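Side-chain contacts in pumilio homology domain family member 4 (Saccharomyces cerevisiae, PDB 3BWT), which binds mRNA through its Pumilio homology domain, a curved superhelix of eight helical repeats, and is linked to the regulation of gene expression: residues Phe151-Ile156 / Gln174-His179; Gln184-Cys189 / Tyr222-Lys227. One frame throughout, in Å; residues are numbered along the deposited sequence.

How the contacts relate
Contacts 1 and 2 sit side by side in the middle of an all-helical solenoid, their centres about 13 Å apart, and follow one another along the chain. Contact 1 joins helices 146-158 and 169-179; contact 2 joins helices 182-193 and 224-232. They meet directly where Phe153 and Cys176 of contact 1 press on Leu188 of contact 2, and helix 182-193 comes immediately after helix 169-179. As in other PUF domains, helix 169-179 would face the RNA-binding concave side, and the other three the convex side. Together the contacts run from the fourth-fifth repeat boundary to the sixth, linking successive repeats into one arc.

Contact 1 of 2, residues Phe151-Ile156 / Gln174-His179; sequences FIFDAI and QRCLDH
Phe153 and Cys176 meet in the layered helix packing of the Pumilio solenoid, where a helix of the outer layer, 146-158, rests against a helix of the inner layer, 169-179, which in other PUF domains faces the RNA. Residues 151-156 straddle the boundary of the fourth and fifth repeats, while residues 174-179 lie in the fifth, making this a junction between repeats. The short segments run at 135° to each other with their axes 11.1 Å apart. Cys176 carries the contact: all three side chains of helix 146-158 that reach across touch it. Its SG stands over one face of the Phe153 ring, 4.2 Å from the centroid and 16° off the ring normal, a cysteine sulfur-aromatic contact displaced slightly toward the rim. The far end of the same ring meets the root of the cysteine: Phe153 CZ touches Cys176 CB at 3.5 Å and lies close to the carbonyl O of Cys176. The ring reaches across because CG is anti to the carbonyl carbon of Phe153, chi1 -82°, which carries the phenyl toward helix 169-179. Gln184 and Leu188 of helix 182-193 also pack on Phe153, and the contact is buried and apolar, without a hydrogen bond between its segments. Two isoleucine branches come up to the sulfur as well. Ile152 presents CG2, a looser neighbour at 4.1 Å from Cys176 SG. Ile156 extends CG1 and ends with its terminal methyl CD1 3.6 Å from Cys176 SG.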
ATOM      1  N   PHE A 151      -3.166   0.249  17.311  1.00 21.25           N
ATOM      2  CA  PHE A 151      -2.369   1.449  17.520  1.00 21.00           C
ATOM      3  C   PHE A 151      -2.094   2.173  16.212  1.00 25.78           C
ATOM      4  O   PHE A 151      -1.932   3.396  16.191  1.00 29.58           O
ATOM      5  CB  PHE A 151      -1.045   1.118  18.222  1.00 26.18           C
ATOM      6  CG  PHE A 151      -0.054   0.386  17.353  1.00 21.19           C
ATOM      7  CD1 PHE A 151      -0.134  -0.986  17.192  1.00 21.58           C
ATOM      8  CD2 PHE A 151       0.964   1.076  16.707  1.00 22.60           C
ATOM      9  CE1 PHE A 151       0.781  -1.666  16.393  1.00 24.65           C
ATOM     10  CE2 PHE A 151       1.882   0.406  15.904  1.00 22.06           C
ATOM     11  CZ  PHE A 151       1.792  -0.970  15.748  1.00 21.18           C
ATOM     12  N   ILE A 152      -2.035   1.412  15.123  1.00 21.02           N
ATOM     13  CA  ILE A 152      -1.766   1.985  13.815  1.00 19.67           C
ATOM     14  C   ILE A 152      -2.967   2.807  13.358  1.00 23.42           C
ATOM     15  O   ILE A 152      -2.816   3.935  12.896  1.00 26.53           O
ATOM     16  CB  ILE A 152      -1.387   0.897  12.792  1.00 18.43           C
ATOM     17  CG1 ILE A 152      -0.065   0.248  13.210  1.00 18.17           C
ATOM     18  CG2 ILE A 152      -1.262   1.491  11.405  1.00 18.06           C
ATOM     19  CD1 ILE A 152       0.247  -1.073  12.564  1.00 17.63           C
ATOM     20  N   PHE A 153      -4.161   2.252  13.525  1.00 23.48           N
ATOM     21  CA  PHE A 153      -5.389   2.980  13.227  1.00 22.06           C
ATOM     22  C   PHE A 153      -5.524   4.213  14.104  1.00 24.91           C
ATOM     23  O   PHE A 153      -5.981   5.256  13.644  1.00 27.49           O
ATOM     24  CB  PHE A 153      -6.610   2.080  13.421  1.00 22.71           C
ATOM     25  CG  PHE A 153      -6.900   1.196  12.247  1.00 18.97           C
ATOM     26  CD1 PHE A 153      -6.268  -0.021  12.108  1.00 18.99           C
ATOM     27  CD2 PHE A 153      -7.808   1.583  11.283  1.00 18.60           C
ATOM     28  CE1 PHE A 153      -6.535  -0.830  11.031  1.00 19.63           C
ATOM     29  CE2 PHE A 153      -8.078   0.776  10.200  1.00 18.95           C
ATOM     30  CZ  PHE A 153      -7.443  -0.427  10.071  1.00 18.68           C
ATOM     31  N   ASP A 154      -5.133   4.093  15.369  1.00 25.19           N
ATOM     32  CA  ASP A 154      -5.223   5.217  16.291  1.00 24.97           C
ATOM     33  C   ASP A 154      -4.291   6.347  15.850  1.00 30.04           C
ATOM     34  O   ASP A 154      -4.695   7.509  15.769  1.00 28.86           O
ATOM     35  CB  ASP A 154      -4.887   4.784  17.720  1.00 23.81           C
ATOM     36  CG  ASP A 154      -5.906   3.816  18.301  1.00 31.86           C
ATOM     37  OD1 ASP A 154      -7.027   3.711  17.759  1.00 34.10           O
ATOM     38  OD2 ASP A 154      -5.585   3.158  19.314  1.00 35.55           O
ATOM     39  N   ALA A 155      -3.044   6.000  15.558  1.00 28.89           N
ATOM     40  CA  ALA A 155      -2.056   6.994  15.154  1.00 29.57           C
ATOM     41  C   ALA A 155      -2.461   7.673  13.852  1.00 29.11           C
ATOM     42  O   ALA A 155      -2.243   8.871  13.666  1.00 29.37           O
ATOM     43  CB  ALA A 155      -0.682   6.352  15.018  1.00 25.88           C
ATOM     44  N   ILE A 156      -3.044   6.896  12.948  1.00 26.50           N
ATOM     45  CA  ILE A 156      -3.493   7.432  11.672  1.00 34.17           C
ATOM     46  C   ILE A 156      -4.666   8.395  11.868  1.00 35.40           C
ATOM     47  O   ILE A 156      -4.715   9.462  11.264  1.00 33.48           O
ATOM     48  CB  ILE A 156      -3.868   6.310  10.682  1.00 24.08           C
ATOM     49  CG1 ILE A 156      -2.610   5.660  10.120  1.00 19.67           C
ATOM     50  CG2 ILE A 156      -4.672   6.864   9.527  1.00 35.78           C
ATOM     51  CD1 ILE A 156      -2.900   4.479   9.246  1.00 19.70           C
ATOM     52  N   GLN A 174      -3.742   1.923   2.775  1.00 24.82           N
ATOM     53  CA  GLN A 174      -4.382   0.874   1.984  1.00 24.87           C
ATOM     54  C   GLN A 174      -4.269  -0.505   2.643  1.00 24.17           C
ATOM     55  O   GLN A 174      -5.148  -1.348   2.487  1.00 26.10           O
ATOM     56  CB  GLN A 174      -3.839   0.852   0.549  1.00 22.15           C
ATOM     57  CG  GLN A 174      -4.220   2.089  -0.265  1.00 19.41           C
ATOM     58  CD  GLN A 174      -3.627   2.082  -1.668  1.00 25.71           C
ATOM     59  OE1 GLN A 174      -2.904   1.154  -2.040  1.00 37.16           O
ATOM     60  NE2 GLN A 174      -3.944   3.109  -2.460  1.00 23.84           N
ATOM     61  N   ARG A 175      -3.186  -0.727   3.366  1.00 24.74           N
ATOM     62  CA  ARG A 175      -3.025  -1.973   4.101  1.00 21.20           C
ATOM     63  C   ARG A 175      -4.042  -2.040   5.250  1.00 23.78           C
ATOM     64  O   ARG A 175      -4.539  -3.117   5.587  1.00 23.44           O
ATOM     65  CB  ARG A 175      -1.595  -2.093   4.621  1.00 19.48           C
ATOM     66  CG  ARG A 175      -1.053  -3.507   4.681  1.00 21.73           C
ATOM     67  CD  ARG A 175      -1.369  -4.284   3.420  1.00 33.10           C
ATOM     68  NE  ARG A 175      -0.711  -3.736   2.241  1.00 49.94           N
ATOM     69  CZ  ARG A 175       0.278  -4.339   1.589  1.00 46.99           C
ATOM     70  NH1 ARG A 175       0.720  -5.521   1.998  1.00 50.08           N
ATOM     71  NH2 ARG A 175       0.822  -3.761   0.524  1.00 48.58           N
ATOM     72  N   CYS A 176      -4.357  -0.883   5.836  1.00 21.95           N
ATOM     73  CA  CYS A 176      -5.361  -0.792   6.894  1.00 18.78           C
ATOM     74  C   CYS A 176      -6.716  -1.261   6.391  1.00 22.26           C
ATOM     75  O   CYS A 176      -7.420  -2.004   7.078  1.00 24.57           O
ATOM     76  CB  CYS A 176      -5.470   0.637   7.431  1.00 18.18           C
ATOM     77  SG  CYS A 176      -4.064   1.187   8.461  1.00 18.90           S
ATOM     78  N   LEU A 177      -7.082  -0.829   5.189  1.00 21.32           N
ATOM     79  CA  LEU A 177      -8.361  -1.218   4.594  1.00 22.06           C
ATOM     80  C   LEU A 177      -8.367  -2.676   4.160  1.00 22.31           C
ATOM     81  O   LEU A 177      -9.428  -3.262   3.965  1.00 26.68           O
ATOM     82  CB  LEU A 177      -8.692  -0.337   3.394  1.00 22.59           C
ATOM     83  CG  LEU A 177      -8.914   1.129   3.734  1.00 21.10           C
ATOM     84  CD1 LEU A 177      -9.181   1.899   2.474  1.00 19.74           C
ATOM     85  CD2 LEU A 177     -10.054   1.273   4.705  1.00 19.09           C
ATOM     86  N   ASP A 178      -7.179  -3.249   3.994  1.00 22.41           N
ATOM     87  CA  ASP A 178      -7.050  -4.647   3.610  1.00 20.76           C
ATOM     88  C   ASP A 178      -7.353  -5.576   4.782  1.00 22.75           C
ATOM     89  O   ASP A 178      -7.990  -6.609   4.612  1.00 23.22           O
ATOM     90  CB  ASP A 178      -5.636  -4.930   3.099  1.00 19.86           C
ATOM     91  CG  ASP A 178      -5.456  -4.582   1.630  1.00 25.07           C
ATOM     92  OD1 ASP A 178      -6.451  -4.228   0.965  1.00 22.13           O
ATOM     93  OD2 ASP A 178      -4.311  -4.667   1.135  1.00 32.59           O
ATOM     94  N   HIS A 179      -6.894  -5.194   5.971  1.00 22.14           N
ATOM     95  CA  HIS A 179      -6.863  -6.101   7.110  1.00 22.70           C
ATOM     96  C   HIS A 179      -7.684  -5.591   8.284  1.00 27.15           C
ATOM     97  O   HIS A 179      -7.973  -6.329   9.229  1.00 23.86           O
ATOM     98  CB  HIS A 179      -5.420  -6.326   7.557  1.00 19.92           C
ATOM     99  CG  HIS A 179      -4.564  -6.958   6.511  1.00 20.85           C
ATOM    100  ND1 HIS A 179      -4.634  -8.299   6.208  1.00 24.95           N
ATOM    101  CD2 HIS A 179      -3.627  -6.436   5.688  1.00 23.90           C
ATOM    102  CE1 HIS A 179      -3.770  -8.579   5.250  1.00 20.59           C
ATOM    103  NE2 HIS A 179      -3.144  -7.465   4.917  1.00 23.37           N
TER

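Contact 2 of 2, residues Gln184-Cys189 / Tyr222-Lys227; sequences QCDNLC and YDYTHK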
ATOM      1  N   GLN A 184     -12.933  -0.779  12.523  1.00 26.25           N
ATOM      2  CA  GLN A 184     -11.712  -0.027  12.272  1.00 24.40           C
ATOM      3  C   GLN A 184     -11.782   0.680  10.920  1.00 23.07           C
ATOM      4  O   GLN A 184     -11.530   1.880  10.825  1.00 22.91           O
ATOM      5  CB  GLN A 184     -10.492  -0.954  12.313  1.00 22.27           C
ATOM      6  CG  GLN A 184      -9.981  -1.270  13.700  1.00 18.99           C
ATOM      7  CD  GLN A 184      -9.121  -2.515  13.714  1.00 21.59           C
ATOM      8  OE1 GLN A 184      -9.232  -3.367  12.831  1.00 20.61           O
ATOM      9  NE2 GLN A 184      -8.260  -2.635  14.724  1.00 21.81           N
ATOM     10  N   CYS A 185     -12.127  -0.066   9.876  1.00 21.98           N
ATOM     11  CA  CYS A 185     -12.167   0.506   8.530  1.00 22.34           C
ATOM     12  C   CYS A 185     -13.220   1.593   8.418  1.00 22.16           C
ATOM     13  O   CYS A 185     -13.039   2.563   7.686  1.00 24.70           O
ATOM     14  CB  CYS A 185     -12.401  -0.573   7.471  1.00 18.03           C
ATOM     15  SG  CYS A 185     -11.071  -1.788   7.369  1.00 26.55           S
ATOM     16  N   ASP A 186     -14.321   1.430   9.141  1.00 22.65           N
ATOM     17  CA  ASP A 186     -15.384   2.426   9.127  1.00 24.51           C
ATOM     18  C   ASP A 186     -14.925   3.720   9.793  1.00 24.00           C
ATOM     19  O   ASP A 186     -15.044   4.799   9.217  1.00 22.78           O
ATOM     20  CB  ASP A 186     -16.641   1.890   9.813  1.00 26.73           C
ATOM     21  CG  ASP A 186     -17.523   1.073   8.877  1.00 29.41           C
ATOM     22  OD1 ASP A 186     -17.100   0.779   7.737  1.00 25.62           O
ATOM     23  OD2 ASP A 186     -18.651   0.720   9.289  1.00 42.20           O
ATOM     24  N   ASN A 187     -14.393   3.620  11.005  1.00 24.45           N
ATOM     25  CA  ASN A 187     -13.910   4.814  11.685  1.00 27.78           C
ATOM     26  C   ASN A 187     -12.850   5.538  10.858  1.00 26.35           C
ATOM     27  O   ASN A 187     -12.784   6.766  10.856  1.00 29.52           O
ATOM     28  CB  ASN A 187     -13.400   4.490  13.087  1.00 30.03           C
ATOM     29  CG  ASN A 187     -14.529   4.214  14.069  1.00 44.12           C
ATOM     30  OD1 ASN A 187     -15.661   4.661  13.873  1.00 39.95           O
ATOM     31  ND2 ASN A 187     -14.226   3.478  15.133  1.00 54.93           N
ATOM     32  N   LEU A 188     -12.047   4.768  10.132  1.00 23.04           N
ATOM     33  CA  LEU A 188     -11.012   5.328   9.272  1.00 25.56           C
ATOM     34  C   LEU A 188     -11.615   6.005   8.038  1.00 26.17           C
ATOM     35  O   LEU A 188     -11.232   7.120   7.682  1.00 26.63           O
ATOM     36  CB  LEU A 188     -10.025   4.233   8.852  1.00 33.31           C
ATOM     37  CG  LEU A 188      -8.910   4.595   7.866  1.00 25.93           C
ATOM     38  CD1 LEU A 188      -8.185   5.841   8.307  1.00 18.63           C
ATOM     39  CD2 LEU A 188      -7.947   3.433   7.730  1.00 23.37           C
ATOM     40  N   CYS A 189     -12.559   5.335   7.392  1.00 20.48           N
ATOM     41  CA  CYS A 189     -13.184   5.894   6.205  1.00 20.46           C
ATOM     42  C   CYS A 189     -13.994   7.141   6.521  1.00 24.29           C
ATOM     43  O   CYS A 189     -14.061   8.067   5.706  1.00 22.13           O
ATOM     44  CB  CYS A 189     -14.040   4.851   5.503  1.00 20.64           C
ATOM     45  SG  CYS A 189     -13.074   3.541   4.737  1.00 22.62           S
ATOM     46  N   TYR A 222     -21.838  -1.900  -0.717  1.00 27.99           N
ATOM     47  CA  TYR A 222     -21.488  -0.502  -0.955  1.00 22.39           C
ATOM     48  C   TYR A 222     -21.970   0.463   0.121  1.00 24.95           C
ATOM     49  O   TYR A 222     -23.162   0.553   0.408  1.00 28.82           O
ATOM     50  CB  TYR A 222     -21.977  -0.068  -2.334  1.00 20.10           C
ATOM     51  CG  TYR A 222     -21.402  -0.922  -3.433  1.00 23.03           C
ATOM     52  CD1 TYR A 222     -21.981  -2.139  -3.773  1.00 27.38           C
ATOM     53  CD2 TYR A 222     -20.266  -0.527  -4.117  1.00 21.05           C
ATOM     54  CE1 TYR A 222     -21.445  -2.931  -4.778  1.00 25.89           C
ATOM     55  CE2 TYR A 222     -19.724  -1.309  -5.114  1.00 19.63           C
ATOM     56  CZ  TYR A 222     -20.315  -2.506  -5.444  1.00 24.95           C
ATOM     57  OH  TYR A 222     -19.766  -3.279  -6.441  1.00 24.83           O
ATOM     58  N   ASP A 223     -21.024   1.188   0.708  1.00 21.52           N
ATOM     59  CA  ASP A 223     -21.324   2.164   1.743  1.00 22.54           C
ATOM     60  C   ASP A 223     -20.613   3.480   1.427  1.00 26.94           C
ATOM     61  O   ASP A 223     -21.256   4.462   1.051  1.00 27.50           O
ATOM     62  CB  ASP A 223     -20.922   1.631   3.128  1.00 19.79           C
ATOM     63  CG  ASP A 223     -21.080   2.668   4.234  1.00 23.14           C
ATOM     64  OD1 ASP A 223     -21.419   3.831   3.926  1.00 24.01           O
ATOM     65  OD2 ASP A 223     -20.860   2.325   5.419  1.00 22.47           O
ATOM     66  N   TYR A 224     -19.287   3.500   1.576  1.00 24.41           N
ATOM     67  CA  TYR A 224     -18.524   4.731   1.380  1.00 21.35           C
ATOM     68  C   TYR A 224     -18.436   5.101  -0.096  1.00 27.49           C
ATOM     69  O   TYR A 224     -18.300   6.275  -0.445  1.00 25.07           O
ATOM     70  CB  TYR A 224     -17.141   4.640   2.030  1.00 19.67           C
ATOM     71  CG  TYR A 224     -17.209   4.568   3.542  1.00 22.70           C
ATOM     72  CD1 TYR A 224     -17.397   5.717   4.304  1.00 19.64           C
ATOM     73  CD2 TYR A 224     -17.117   3.342   4.206  1.00 20.41           C
ATOM     74  CE1 TYR A 224     -17.481   5.649   5.687  1.00 21.32           C
ATOM     75  CE2 TYR A 224     -17.194   3.264   5.580  1.00 19.46           C
ATOM     76  CZ  TYR A 224     -17.377   4.419   6.319  1.00 24.05           C
ATOM     77  OH  TYR A 224     -17.461   4.339   7.691  1.00 24.84           O
ATOM     78  N   THR A 225     -18.534   4.101  -0.964  1.00 19.95           N
ATOM     79  CA  THR A 225     -18.580   4.364  -2.384  1.00 20.02           C
ATOM     80  C   THR A 225     -19.690   5.372  -2.660  1.00 23.24           C
ATOM     81  O   THR A 225     -19.479   6.388  -3.313  1.00 24.32           O
ATOM     82  CB  THR A 225     -18.835   3.069  -3.174  1.00 23.11           C
ATOM     83  OG1 THR A 225     -17.706   2.195  -3.034  1.00 23.87           O
ATOM     84  CG2 THR A 225     -19.053   3.369  -4.643  1.00 19.73           C
ATOM     85  N   HIS A 226     -20.881   5.096  -2.145  1.00 28.31           N
ATOM     86  CA  HIS A 226     -22.019   5.972  -2.386  1.00 25.76           C
ATOM     87  C   HIS A 226     -21.798   7.350  -1.779  1.00 25.23           C
ATOM     88  O   HIS A 226     -22.155   8.364  -2.379  1.00 27.34           O
ATOM     89  CB  HIS A 226     -23.319   5.349  -1.864  1.00 20.68           C
ATOM     90  CG  HIS A 226     -23.789   4.173  -2.662  1.00 25.79           C
ATOM     91  ND1 HIS A 226     -23.944   2.915  -2.118  1.00 26.32           N
ATOM     92  CD2 HIS A 226     -24.134   4.063  -3.969  1.00 23.43           C
ATOM     93  CE1 HIS A 226     -24.368   2.082  -3.052  1.00 26.44           C
ATOM     94  NE2 HIS A 226     -24.489   2.752  -4.186  1.00 24.25           N
ATOM     95  N   LYS A 227     -21.205   7.394  -0.593  1.00 25.34           N
ATOM     96  CA  LYS A 227     -20.973   8.679   0.063  1.00 29.17           C
ATOM     97  C   LYS A 227     -19.928   9.535  -0.680  1.00 27.02           C
ATOM     98  O   LYS A 227     -20.056  10.761  -0.758  1.00 24.60           O
ATOM     99  CB  LYS A 227     -20.597   8.468   1.528  1.00 25.14           C
ATOM    100  CG  LYS A 227     -21.740   7.903   2.371  1.00 24.20           C
ATOM    101  CD  LYS A 227     -21.317   7.725   3.831  1.00 31.69           C
ATOM    102  CE  LYS A 227     -22.438   7.147   4.697  1.00 22.79           C
ATOM    103  NZ  LYS A 227     -22.043   6.957   6.111  1.00 20.53           N
TER
HETATM  104  O   HOH W   1     -20.609   3.168   8.665  1.00 27.81           O
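Tyr224 spans the gap to Cys189 and Asp186 from the first turn of helix 224-232. Its CB heads toward helix 182-193, and CG stands anti to the carbonyl carbon (chi1 -67°), which lays the ring against the flank of that helix. From CG onward the ring is covered by Cys189: the cysteine CB sits almost exactly above the middle of one face, 3.3 Å from the centroid and 6° off the normal, a CH-pi contact. Cys189 SG lies over the same face, 4.3 Å from the Tyr224 centroid. The carboxylate carbon of Asp223 stands above the opposite face, offset toward the rim. Farther out, Asp186 meets the edge of the ring, its OD1 lying 3.3 Å from Tyr224 CE2; the carboxylate is turned 71° from the ring plane. At the tip, Tyr224 OH comes within 2.9 Å of the backbone O of Asp186, while its hydrogen bond is with OD1 of Asp190, the residue after Cys189 on helix 182-193. A water donates to Asp186 OD2 at 3.2 Å and has weak links to Asp223 OD2 and Tyr224 OH, so it lies between two like-charged carboxylates and probably eases their proximity. Lys227 NZ, in a long ion pair with Asp223, may offset part of that charge. With a leucine in place of Tyr224, the Asp190 carboxylate would probably lose its hydroxyl partner and the CB of Cys189 its aromatic face. Joining the fifth repeat to the sixth, this tyrosine-on-cysteine packing belongs to the outer helical layer of the PUF solenoid, where neighbouring convex-side helices lie side by side.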